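Acinetobacter secreted protease CpaA (Acinetobacter nosocomialis M2, PDB 6O38) is a secreted zinc metalloprotease, probably exported by the type II secretion system, that forms a complex with its chaperone CpaB. Local coordinates at residues A[63-67]-A[90-94]; A[160-164]-A[231-235]; A[257-262]-A[301-305]; A[372-376]-A[565-569]; A[382-388]-A[461-465]. One frame throughout, in Å; residues are numbered along the deposited sequence.

Contact 1: A[63-67]-A[90-94]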
# COMPACT_ATOMS: atom_id res chain seq x y z
N SER A 63 -20.65 -2.03 1.22
CA SER A 63 -20.28 -3.10 2.14
C SER A 63 -21.43 -4.07 2.38
O SER A 63 -21.19 -5.24 2.72
CB SER A 63 -19.81 -2.51 3.47
OG SER A 63 -20.79 -1.66 4.04
N ASN A 64 -22.68 -3.63 2.21
CA ASN A 64 -23.85 -4.48 2.42
C ASN A 64 -24.55 -4.80 1.10
O ASN A 64 -25.76 -5.05 1.08
CB ASN A 64 -24.82 -3.82 3.40
CG ASN A 64 -25.35 -2.50 2.90
OD1 ASN A 64 -24.77 -1.87 2.02
ND2 ASN A 64 -26.47 -2.06 3.48
N THR A 65 -23.80 -4.81 0.00
CA THR A 65 -24.30 -5.19 -1.31
C THR A 65 -23.55 -6.43 -1.79
O THR A 65 -22.70 -6.98 -1.09
CB THR A 65 -24.15 -4.04 -2.31
OG1 THR A 65 -22.76 -3.84 -2.60
CG2 THR A 65 -24.74 -2.76 -1.74
N ASN A 66 -23.87 -6.86 -3.01
CA ASN A 66 -23.18 -7.98 -3.65
C ASN A 66 -22.16 -7.51 -4.68
O ASN A 66 -21.72 -8.31 -5.51
CB ASN A 66 -24.19 -8.93 -4.29
CG ASN A 66 -24.90 -8.32 -5.48
OD1 ASN A 66 -25.16 -7.12 -5.51
ND2 ASN A 66 -25.21 -9.15 -6.47
N ILE A 67 -21.78 -6.24 -4.65
CA ILE A 67 -20.81 -5.68 -5.57
C ILE A 67 -19.42 -5.84 -4.95
O ILE A 67 -19.18 -5.30 -3.87
CB ILE A 67 -21.10 -4.20 -5.88
CG1 ILE A 67 -22.43 -4.08 -6.63
CG2 ILE A 67 -19.97 -3.59 -6.68
CD1 ILE A 67 -22.84 -2.66 -6.92
N LYS A 90 -28.25 -8.96 1.82
CA LYS A 90 -27.50 -8.00 1.03
C LYS A 90 -28.41 -7.38 -0.02
O LYS A 90 -29.43 -7.95 -0.41
CB LYS A 90 -26.28 -8.65 0.35
CG LYS A 90 -25.15 -9.02 1.29
CD LYS A 90 -24.05 -9.79 0.58
CE LYS A 90 -24.56 -11.13 0.06
NZ LYS A 90 -23.45 -11.97 -0.48
N TRP A 91 -28.03 -6.18 -0.48
CA TRP A 91 -28.72 -5.51 -1.57
C TRP A 91 -28.14 -6.00 -2.89
O TRP A 91 -26.96 -5.78 -3.18
CB TRP A 91 -28.58 -3.99 -1.45
CG TRP A 91 -29.39 -3.38 -0.35
CD1 TRP A 91 -28.97 -3.13 0.93
CD2 TRP A 91 -30.74 -2.93 -0.43
NE1 TRP A 91 -29.99 -2.56 1.65
CE2 TRP A 91 -31.09 -2.42 0.84
CE3 TRP A 91 -31.70 -2.91 -1.44
CZ2 TRP A 91 -32.35 -1.90 1.12
CZ3 TRP A 91 -32.95 -2.39 -1.17
CH2 TRP A 91 -33.27 -1.90 0.11
N ILE A 92 -28.97 -6.66 -3.69
CA ILE A 92 -28.55 -7.19 -4.99
C ILE A 92 -28.68 -6.09 -6.03
O ILE A 92 -29.75 -5.47 -6.17
CB ILE A 92 -29.38 -8.42 -5.38
CG1 ILE A 92 -29.24 -9.51 -4.31
CG2 ILE A 92 -28.94 -8.95 -6.74
CD1 ILE A 92 -29.99 -10.78 -4.64
N ALA A 93 -27.60 -5.84 -6.77
CA ALA A 93 -27.59 -4.78 -7.76
C ALA A 93 -28.25 -5.24 -9.06
O ALA A 93 -28.11 -6.39 -9.47
CB ALA A 93 -26.16 -4.32 -8.04
N GLN A 94 -28.97 -4.32 -9.70
CA GLN A 94 -29.65 -4.57 -10.97
C GLN A 94 -28.95 -3.71 -12.03
O GLN A 94 -29.35 -2.57 -12.28
CB GLN A 94 -31.14 -4.25 -10.87
CG GLN A 94 -31.82 -4.83 -9.64
CD GLN A 94 -31.93 -6.34 -9.70
OE1 GLN A 94 -32.13 -6.92 -10.76
NE2 GLN A 94 -31.81 -6.98 -8.54
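Four consecutive side chains, Ser-63 to Asn-66, share the p chi1 rotamer; the last three are each put to a different use. The backbones make a single parallel bridge at Thr-65 and Trp-91: Trp-91 N donates to Asn-64 O (3.0 Å) and Asn-66 N to Trp-91 O (3.3 Å). Beyond it the loop turns away, and the Asn-66 side chain takes over, its OD1 accepting from Ala-93 N at 3.0 Å, where a parallel strand would offer its next main-chain carbonyl. Thr-65, with its CA-to-CB bond pointing away, sets CG2 4.0 Å from Trp-91 CB, while its OG1 bonds to Thr-62 O and weakly takes Ile-67 N (3.3 Å), as in an ST turn. The Asn-64 amide lies at the edge of the indole, ND2 3.7 Å from Trp-91 CD1. Asn-64 ND2 and Trp-91 NE1 are bonded to the neighbouring carbonyls Leu-38 O and Pro-39 O, and Phe-84 meets the indole edge-to-face. Ile-67, in the mt rotamer, brings CD1 to 3.9 Å from Ala-93 CB; Lys-90 runs past the loop with CD 3.5 Å from Thr-65 O. Within this StcE-type beta-sandwich domain, an irregular loop is thus joined to the side of strand 90-98, and an asparagine side chain standing in for backbone lengthens the pairing without the loop having to become a strand.

Contact 2: A[160-164]-A[231-235]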
# COMPACT_ATOMS: atom_id res chain seq x y z
N LEU A 160 -5.09 -4.48 -20.37
CA LEU A 160 -3.79 -4.06 -19.85
C LEU A 160 -2.74 -5.15 -20.02
O LEU A 160 -1.60 -4.87 -20.43
CB LEU A 160 -3.92 -3.66 -18.38
CG LEU A 160 -2.63 -3.20 -17.69
CD1 LEU A 160 -2.17 -1.87 -18.26
CD2 LEU A 160 -2.82 -3.12 -16.19
N PHE A 161 -3.10 -6.40 -19.72
CA PHE A 161 -2.21 -7.53 -19.91
C PHE A 161 -2.97 -8.68 -20.56
O PHE A 161 -4.16 -8.87 -20.28
CB PHE A 161 -1.61 -8.00 -18.57
CG PHE A 161 -0.60 -7.06 -17.99
CD1 PHE A 161 0.68 -6.98 -18.52
CD2 PHE A 161 -0.93 -6.25 -16.92
CE1 PHE A 161 1.61 -6.12 -17.99
CE2 PHE A 161 0.01 -5.38 -16.38
CZ PHE A 161 1.28 -5.31 -16.92
N PRO A 162 -2.32 -9.45 -21.43
CA PRO A 162 -3.00 -10.57 -22.11
C PRO A 162 -3.09 -11.81 -21.23
O PRO A 162 -2.53 -12.87 -21.53
CB PRO A 162 -2.12 -10.78 -23.35
CG PRO A 162 -0.76 -10.39 -22.90
CD PRO A 162 -0.94 -9.27 -21.90
N SER A 163 -3.81 -11.69 -20.12
CA SER A 163 -3.96 -12.79 -19.18
C SER A 163 -4.97 -13.81 -19.71
O SER A 163 -5.57 -13.64 -20.78
CB SER A 163 -4.37 -12.27 -17.81
OG SER A 163 -3.42 -11.34 -17.32
N SER A 164 -5.16 -14.89 -18.95
CA SER A 164 -6.03 -16.00 -19.36
C SER A 164 -7.48 -15.67 -19.02
O SER A 164 -8.13 -16.33 -18.20
CB SER A 164 -5.58 -17.29 -18.69
OG SER A 164 -4.21 -17.55 -18.96
N ASN A 231 -0.09 -17.32 -19.22
CA ASN A 231 -0.27 -16.06 -19.91
C ASN A 231 0.24 -14.92 -19.04
O ASN A 231 0.38 -15.05 -17.82
CB ASN A 231 -1.74 -15.84 -20.28
CG ASN A 231 -2.19 -16.72 -21.42
OD1 ASN A 231 -1.50 -16.85 -22.43
ND2 ASN A 231 -3.35 -17.35 -21.26
N ASP A 232 0.54 -13.79 -19.69
CA ASP A 232 1.16 -12.67 -19.00
C ASP A 232 0.29 -12.19 -17.85
O ASP A 232 -0.90 -11.91 -18.02
CB ASP A 232 1.41 -11.53 -19.99
CG ASP A 232 2.52 -10.59 -19.54
OD1 ASP A 232 3.24 -10.95 -18.58
OD2 ASP A 232 2.67 -9.51 -20.14
N ARG A 233 0.90 -12.12 -16.66
CA ARG A 233 0.30 -11.59 -15.44
C ARG A 233 -0.77 -12.50 -14.84
O ARG A 233 -1.57 -12.05 -14.01
CB ARG A 233 -0.28 -10.18 -15.65
CG ARG A 233 0.67 -9.06 -15.26
CD ARG A 233 2.02 -9.20 -15.94
NE ARG A 233 2.93 -8.11 -15.60
CZ ARG A 233 4.04 -7.83 -16.27
NH1 ARG A 233 4.39 -8.55 -17.32
NH2 ARG A 233 4.81 -6.82 -15.88
N ASP A 234 -0.82 -13.77 -15.23
CA ASP A 234 -1.62 -14.73 -14.49
C ASP A 234 -1.07 -14.88 -13.08
O ASP A 234 0.14 -14.79 -12.86
CB ASP A 234 -1.65 -16.08 -15.20
CG ASP A 234 -2.49 -16.06 -16.46
OD1 ASP A 234 -3.36 -15.18 -16.59
OD2 ASP A 234 -2.29 -16.94 -17.32
N ARG A 235 -1.96 -15.11 -12.12
CA ARG A 235 -1.57 -15.15 -10.72
C ARG A 235 -2.02 -16.45 -10.07
O ARG A 235 -3.09 -16.97 -10.37
CB ARG A 235 -2.16 -13.96 -9.95
CG ARG A 235 -1.49 -12.64 -10.29
CD ARG A 235 -1.90 -11.53 -9.33
NE ARG A 235 -1.25 -10.27 -9.65
CZ ARG A 235 -1.10 -9.27 -8.79
NH1 ARG A 235 -1.56 -9.38 -7.55
NH2 ARG A 235 -0.48 -8.16 -9.17
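A type II beta turn, Asn-231 to Asp-234, meets an inverse gamma turn centred on Pro-162, and together they join loops of two successive StcE-type beta-sandwich domains. The turn is closed by Asp-234 N to Asn-231 O (3.1 Å), with Arg-233 at positive phi (73°). The Asp-234 carboxylate is the polar hub: OD1 accepts from Ser-164 N (3.0 Å), and OD2 from Ser-164 OG (2.6 Å) and from Asn-231 N of its own turn (2.9 Å). Asn-231 ND2 donates to Ser-164 OG over a very short 2.5 Å, so this hydroxyl both gives and receives. Ser-163 OG donates to Asp-232 O at 2.7 Å, and Pro-162 O lies 3.3 Å from Asn-231 CB. At the other end the Phe-161 ring is covered by the Arg-233 side chain. Arg-233 CG stands 3.6 Å from the ring centroid, 13° off the normal, a CH-pi contact, and Arg-233 NE is 3.4 Å from Phe-161 CE1 over the same ring. Within the turn, Arg-233 NH1 forms a salt bridge with Asp-232 OD1 (2.9 Å), and Arg-233 NH2 reaches Gly-546 O. One loop joins strands 152-154 and 166-167; the other leads into strand 235-240, where its turn is bonded through Arg-233 and Asp-234 to Tyr-271 of the adjacent strand 266-272.

Contact 3: A[257-262]-A[301-305]; sequences ATLTLK and MTQPT
Thr-258, Thr-302 and Pro-304 carry most of this buried contact, in which the two backbones run roughly opposed, well short of antiparallel, Thr-258 facing Pro-304 (CA-CA 5.2 Å) and Thr-260 facing Thr-302 (5.5 Å). No main-chain hydrogen bond joins them: Thr-258 O lies 3.3 Å from Pro-304 N, which has no hydrogen to give, 3.2 Å from Pro-304 CD and 3.4 Å from Gln-303 CA, the latter a CA-H...O contact. Thr-258 (phi/psi -77/105, chi1 m) lays CG2 3.5 Å from the O of selenomethionine Met-301; its OG1 binds Asp-329 and a water (2.5 Å) that weakly reaches Met-301 O (3.4 Å). The contact thus ties one StcE-type beta-sandwich domain, through the region of its edge strand 260-261, to the lead-in of strand 305-310 in the next. Thr-302 (-117/14, p) donates OG1 to Gln-303 OE1 (2.6 Å), and its O accepts Lys-262 NZ (3.0 Å), which is salt-bridged to Asp-265. Pro-304 (-63/-22, C-gamma exo) sets CB 4.0 Å from Ala-257 CB and CG 4.0 Å from Leu-259 CD2.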
# COMPACT_ATOMS: atom_id res chain seq x y z
N ALA A 257 14.67 -18.59 -2.70
CA ALA A 257 14.41 -18.47 -1.28
C ALA A 257 13.59 -19.65 -0.77
O ALA A 257 13.06 -20.46 -1.53
CB ALA A 257 13.69 -17.16 -0.98
N THR A 258 13.50 -19.74 0.56
CA THR A 258 12.80 -20.84 1.23
C THR A 258 11.30 -20.59 1.13
O THR A 258 10.75 -19.74 1.83
CB THR A 258 13.25 -20.95 2.68
OG1 THR A 258 14.67 -21.14 2.73
CG2 THR A 258 12.56 -22.12 3.36
N LEU A 259 10.63 -21.34 0.25
CA LEU A 259 9.19 -21.22 0.07
C LEU A 259 8.46 -22.32 0.83
O LEU A 259 7.80 -23.19 0.26
CB LEU A 259 8.84 -21.26 -1.42
CG LEU A 259 9.66 -20.35 -2.34
CD1 LEU A 259 9.24 -20.53 -3.79
CD2 LEU A 259 9.52 -18.90 -1.91
N THR A 260 8.58 -22.28 2.16
CA THR A 260 7.91 -23.24 3.02
C THR A 260 6.51 -22.74 3.36
O THR A 260 6.33 -21.58 3.73
CB THR A 260 8.71 -23.48 4.30
OG1 THR A 260 9.98 -24.04 3.97
CG2 THR A 260 7.97 -24.43 5.23
N LEU A 261 5.52 -23.62 3.22
CA LEU A 261 4.11 -23.28 3.41
C LEU A 261 3.66 -23.82 4.76
O LEU A 261 3.37 -25.01 4.90
CB LEU A 261 3.28 -23.85 2.26
CG LEU A 261 1.80 -23.49 2.23
CD1 LEU A 261 1.60 -22.03 1.87
CD2 LEU A 261 1.06 -24.39 1.25
N LYS A 262 3.59 -22.94 5.75
CA LYS A 262 3.20 -23.31 7.10
C LYS A 262 1.72 -22.97 7.33
O LYS A 262 1.03 -22.44 6.46
CB LYS A 262 4.08 -22.62 8.13
CG LYS A 262 5.56 -22.92 8.00
CD LYS A 262 6.37 -22.20 9.06
CE LYS A 262 6.21 -20.69 8.94
NZ LYS A 262 6.50 -20.19 7.57
N MSE A 301 15.61 -20.73 8.47
CA MSE A 301 14.58 -20.09 7.66
C MSE A 301 13.46 -21.06 7.28
O MSE A 301 13.70 -22.12 6.71
CB MSE A 301 15.19 -19.50 6.39
CG MSE A 301 16.37 -18.57 6.63
SE MSE A 301 15.91 -16.91 7.55
CE MSE A 301 14.76 -16.12 6.19
N THR A 302 12.23 -20.67 7.62
CA THR A 302 11.03 -21.38 7.17
C THR A 302 10.15 -20.50 6.29
O THR A 302 8.99 -20.85 6.06
CB THR A 302 10.22 -21.89 8.37
OG1 THR A 302 9.82 -20.79 9.19
CG2 THR A 302 11.05 -22.87 9.20
N GLN A 303 10.68 -19.38 5.81
CA GLN A 303 9.99 -18.45 4.93
C GLN A 303 11.02 -17.51 4.32
O GLN A 303 12.16 -17.47 4.80
CB GLN A 303 8.90 -17.67 5.69
CG GLN A 303 9.41 -16.82 6.84
CD GLN A 303 9.80 -17.64 8.05
OE1 GLN A 303 9.00 -18.39 8.60
NE2 GLN A 303 11.05 -17.48 8.49
N PRO A 304 10.69 -16.77 3.26
CA PRO A 304 11.71 -15.95 2.60
C PRO A 304 12.32 -14.86 3.47
O PRO A 304 13.44 -14.41 3.17
CB PRO A 304 10.96 -15.35 1.40
CG PRO A 304 9.89 -16.33 1.11
CD PRO A 304 9.45 -16.84 2.46
N THR A 305 11.65 -14.40 4.53
CA THR A 305 12.16 -13.27 5.30
C THR A 305 11.90 -13.47 6.79
O THR A 305 10.87 -14.02 7.19
CB THR A 305 11.50 -11.96 4.84
OG1 THR A 305 11.51 -11.89 3.41
CG2 THR A 305 12.24 -10.75 5.41
O HOH W 1 15.95 -22.71 4.26

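Contact 4: A[372-376]-A[565-569]; sequences SYTID and AQKIS
Strand residues 373-376, extended, and helical residues 565-569 approach with axes 7.3 Å apart and N-to-C directions 44° apart. Tyr-373 faces Gln-566 (CA-CA 5.6 Å) and Ile-375 faces Ser-569 (4.5 Å); the helix is kinked near Gln-566 and Lys-567, and Ser-569 N bonds to Ala-565 O (2.9 Å). No hydrogen bond crosses. Tyr-373 (chi1 m, chi2 -81°) turns its ring face to Gln-566 CB, 3.4 Å from the centroid and 2° off the normal, a CH-pi contact, with CD2 4.0 Å from Ala-565 CB. This is helix-on-sheet packing: the last helix of the chain, 557-569, lies against long strand 367-381, which runs from the last beta-sandwich domain into the protease sheet. Ser-569 (p) folds OG back onto Gln-566 O (2.5 Å), leaving its CB 3.2 Å from Thr-374 O. Ile-375 (mt) places CG2 3.9 Å from Ile-568 CG2 (Ile-568 also mt) and CG1 4.1 Å from Ala-565 O; both isoleucines touch Leu-504 of helix 496-504, which carries zinc ligands His-498 and His-502.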
# COMPACT_ATOMS: atom_id res chain seq x y z
N SER A 372 22.53 -3.87 3.49
CA SER A 372 22.09 -2.50 3.70
C SER A 372 23.19 -1.72 4.40
O SER A 372 23.98 -2.28 5.17
CB SER A 372 20.80 -2.45 4.53
OG SER A 372 21.01 -2.93 5.84
N TYR A 373 23.23 -0.42 4.12
CA TYR A 373 24.16 0.50 4.75
C TYR A 373 23.38 1.56 5.51
O TYR A 373 22.39 2.09 5.01
CB TYR A 373 25.08 1.16 3.72
CG TYR A 373 25.78 0.17 2.82
CD1 TYR A 373 26.93 -0.50 3.24
CD2 TYR A 373 25.30 -0.10 1.55
CE1 TYR A 373 27.57 -1.40 2.42
CE2 TYR A 373 25.94 -1.01 0.72
CZ TYR A 373 27.08 -1.66 1.16
OH TYR A 373 27.72 -2.56 0.34
N THR A 374 23.84 1.88 6.72
CA THR A 374 23.13 2.80 7.60
C THR A 374 23.60 4.22 7.33
O THR A 374 24.79 4.53 7.47
CB THR A 374 23.35 2.43 9.07
OG1 THR A 374 22.87 1.10 9.31
CG2 THR A 374 22.61 3.40 9.97
N ILE A 375 22.66 5.09 6.96
CA ILE A 375 22.94 6.50 6.73
C ILE A 375 22.43 7.28 7.93
O ILE A 375 21.21 7.38 8.15
CB ILE A 375 22.29 7.00 5.43
CG1 ILE A 375 22.83 6.22 4.23
CG2 ILE A 375 22.54 8.49 5.25
CD1 ILE A 375 22.21 6.60 2.91
N ASP A 376 23.34 7.82 8.73
CA ASP A 376 22.97 8.56 9.93
C ASP A 376 22.50 9.96 9.55
O ASP A 376 23.16 10.66 8.77
CB ASP A 376 24.15 8.64 10.89
CG ASP A 376 24.45 7.31 11.57
OD1 ASP A 376 23.55 6.44 11.58
OD2 ASP A 376 25.57 7.14 12.08
N ALA A 565 24.84 4.35 -1.76
CA ALA A 565 24.41 4.20 -0.37
C ALA A 565 25.60 4.06 0.57
O ALA A 565 25.68 4.75 1.60
CB ALA A 565 23.48 3.00 -0.24
N GLN A 566 26.55 3.18 0.24
CA GLN A 566 27.67 2.94 1.14
C GLN A 566 28.59 4.15 1.21
O GLN A 566 29.07 4.52 2.29
CB GLN A 566 28.46 1.71 0.69
CG GLN A 566 29.79 1.54 1.42
CD GLN A 566 30.58 0.35 0.91
OE1 GLN A 566 30.90 0.26 -0.27
NE2 GLN A 566 30.91 -0.56 1.81
N LYS A 567 28.85 4.80 0.07
CA LYS A 567 29.68 5.99 0.05
C LYS A 567 29.11 7.09 0.94
O LYS A 567 29.85 7.75 1.68
CB LYS A 567 29.85 6.49 -1.39
CG LYS A 567 30.02 7.99 -1.53
CD LYS A 567 29.93 8.40 -2.99
CE LYS A 567 29.09 9.65 -3.17
NZ LYS A 567 28.72 9.87 -4.59
N ILE A 568 27.79 7.29 0.89
CA ILE A 568 27.16 8.30 1.74
C ILE A 568 27.20 7.87 3.20
O ILE A 568 27.42 8.70 4.10
CB ILE A 568 25.72 8.57 1.26
CG1 ILE A 568 25.75 9.29 -0.10
CG2 ILE A 568 24.96 9.40 2.28
CD1 ILE A 568 24.40 9.37 -0.77
N SER A 569 27.00 6.58 3.47
CA SER A 569 27.03 6.08 4.84
C SER A 569 28.38 6.27 5.50
O SER A 569 28.47 6.20 6.73
CB SER A 569 26.64 4.60 4.87
OG SER A 569 27.65 3.80 4.27

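Contact 5: A[382-388]-A[461-465]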
# COMPACT_ATOMS: atom_id res chain seq x y z
N SER A 382 12.68 23.81 12.80
CA SER A 382 12.66 25.24 13.06
C SER A 382 11.78 25.55 14.27
O SER A 382 10.75 24.89 14.47
CB SER A 382 12.15 26.00 11.84
OG SER A 382 12.03 27.39 12.11
N PRO A 383 12.16 26.52 15.10
CA PRO A 383 11.26 26.93 16.20
C PRO A 383 9.90 27.40 15.71
O PRO A 383 8.91 27.25 16.43
CB PRO A 383 12.04 28.07 16.88
CG PRO A 383 13.47 27.84 16.50
CD PRO A 383 13.44 27.24 15.13
N GLU A 384 9.83 27.98 14.51
CA GLU A 384 8.53 28.34 13.94
C GLU A 384 7.65 27.11 13.77
O GLU A 384 6.43 27.18 13.99
CB GLU A 384 8.73 29.05 12.60
CG GLU A 384 9.17 30.50 12.73
CD GLU A 384 9.37 31.17 11.39
OE1 GLU A 384 9.57 30.45 10.38
OE2 GLU A 384 9.33 32.42 11.33
N VAL A 385 8.23 25.98 13.37
CA VAL A 385 7.46 24.75 13.24
C VAL A 385 7.01 24.24 14.60
O VAL A 385 5.87 23.80 14.77
CB VAL A 385 8.27 23.69 12.48
CG1 VAL A 385 7.53 22.36 12.46
CG2 VAL A 385 8.55 24.15 11.06
N ASN A 386 7.89 24.31 15.60
CA ASN A 386 7.53 23.83 16.93
C ASN A 386 6.39 24.65 17.52
O ASN A 386 5.53 24.11 18.22
CB ASN A 386 8.75 23.88 17.86
CG ASN A 386 9.91 23.04 17.34
OD1 ASN A 386 9.76 22.26 16.41
ND2 ASN A 386 11.07 23.20 17.97
N SER A 387 6.37 25.96 17.25
CA SER A 387 5.29 26.80 17.76
C SER A 387 3.95 26.43 17.13
O SER A 387 2.91 26.53 17.80
CB SER A 387 5.60 28.27 17.50
OG SER A 387 6.83 28.65 18.10
N ILE A 388 3.96 25.99 15.88
CA ILE A 388 2.71 25.66 15.19
C ILE A 388 2.25 24.25 15.55
O ILE A 388 1.09 24.03 15.91
CB ILE A 388 2.88 25.82 13.67
CG1 ILE A 388 3.07 27.30 13.31
CG2 ILE A 388 1.69 25.23 12.92
CD1 ILE A 388 3.73 27.52 11.96
N GLN A 461 13.41 20.74 8.78
CA GLN A 461 11.97 20.93 8.73
C GLN A 461 11.68 22.36 9.16
O GLN A 461 11.81 22.69 10.35
CB GLN A 461 11.25 19.92 9.62
CG GLN A 461 9.77 20.19 9.82
CD GLN A 461 9.08 19.08 10.59
OE1 GLN A 461 8.54 18.14 10.00
NE2 GLN A 461 9.11 19.17 11.91
N GLY A 462 11.28 23.21 8.21
CA GLY A 462 11.11 24.63 8.47
C GLY A 462 9.73 25.11 8.06
O GLY A 462 8.90 24.35 7.56
N ASN A 463 9.51 26.41 8.29
CA ASN A 463 8.25 27.06 7.95
C ASN A 463 8.44 28.21 6.97
O ASN A 463 7.50 28.97 6.71
CB ASN A 463 7.55 27.56 9.23
CG ASN A 463 6.09 27.89 9.00
OD1 ASN A 463 5.38 27.18 8.29
ND2 ASN A 463 5.63 28.98 9.61
N GLU A 464 9.65 28.37 6.42
CA GLU A 464 9.89 29.41 5.44
C GLU A 464 9.19 29.08 4.12
O GLU A 464 9.03 27.90 3.78
CB GLU A 464 11.39 29.59 5.20
CG GLU A 464 12.21 29.86 6.46
CD GLU A 464 12.50 28.60 7.27
OE1 GLU A 464 12.33 27.49 6.72
OE2 GLU A 464 12.90 28.72 8.45
N PRO A 465 8.76 30.09 3.37
CA PRO A 465 8.16 29.81 2.06
C PRO A 465 9.21 29.39 1.04
O PRO A 465 10.27 30.00 0.93
CB PRO A 465 7.51 31.15 1.68
CG PRO A 465 8.32 32.17 2.41
CD PRO A 465 8.72 31.52 3.71
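Gln-461 supplies the sole hydrogen bond between the segments: its O accepts Ser-382 N at 2.8 Å, extending the parallel pairing of strands 367-381 and 457-462 up to the residue that precedes the helix. Its side chain extends along Val-385, NE2 3.6 Å from Val-385 CG1, and NE2 is bonded to Ser-381 OG and Ala-394 O. Gly-462 follows with CA 3.8 Å from Ser-382 CB and C 3.4 Å from Val-385 CG2; a CB here would collide with Glu-464 OE1. What the strand end meets is a strand-to-helix junction of the protease domain, with Ser-382 as N-cap of helix 383-389, its OG (chi1 t) weakly accepting Glu-384 N at 3.3 Å. Asn-463 points toward that helix, CB 4.0 Å from Val-385 CG2 and 3.7 Å from Glu-384 OE1, and ND2 3.4 Å from Ile-388 CD1. Glu-464 then swings its carboxylate back, OE2 4.2 Å from Glu-384 OE1; this proximity of like charges is offset by the salt bridge of Glu-464 OE2 to Lys-427 and its bond to Tyr-460 OH.

In the fold
The five contacts follow the chain from the beta-sandwich domains into the protease. Contacts 3 and 5 are buried; contacts 1, 2 and 4 are partly exposed, and Ser-63, at the start of segment 63-67, packs on Asn-96 of the CpaB chain. Contact 1 works within one sandwich domain, whereas contacts 2 and 3, with centres 26 Å apart, bridge successive ones, contact 2 through charged and hydroxyl groups, contact 3 through proline packing and a lysine. Contacts 4 and 5 reach the same sheet: strand 367-381 of contact 4 leads into helix 383-389 of contact 5 and pairs with strand 457-462. Contact 4 relies on apolar and CH-pi packing, while contact 5 carries strand pairing into a helix start.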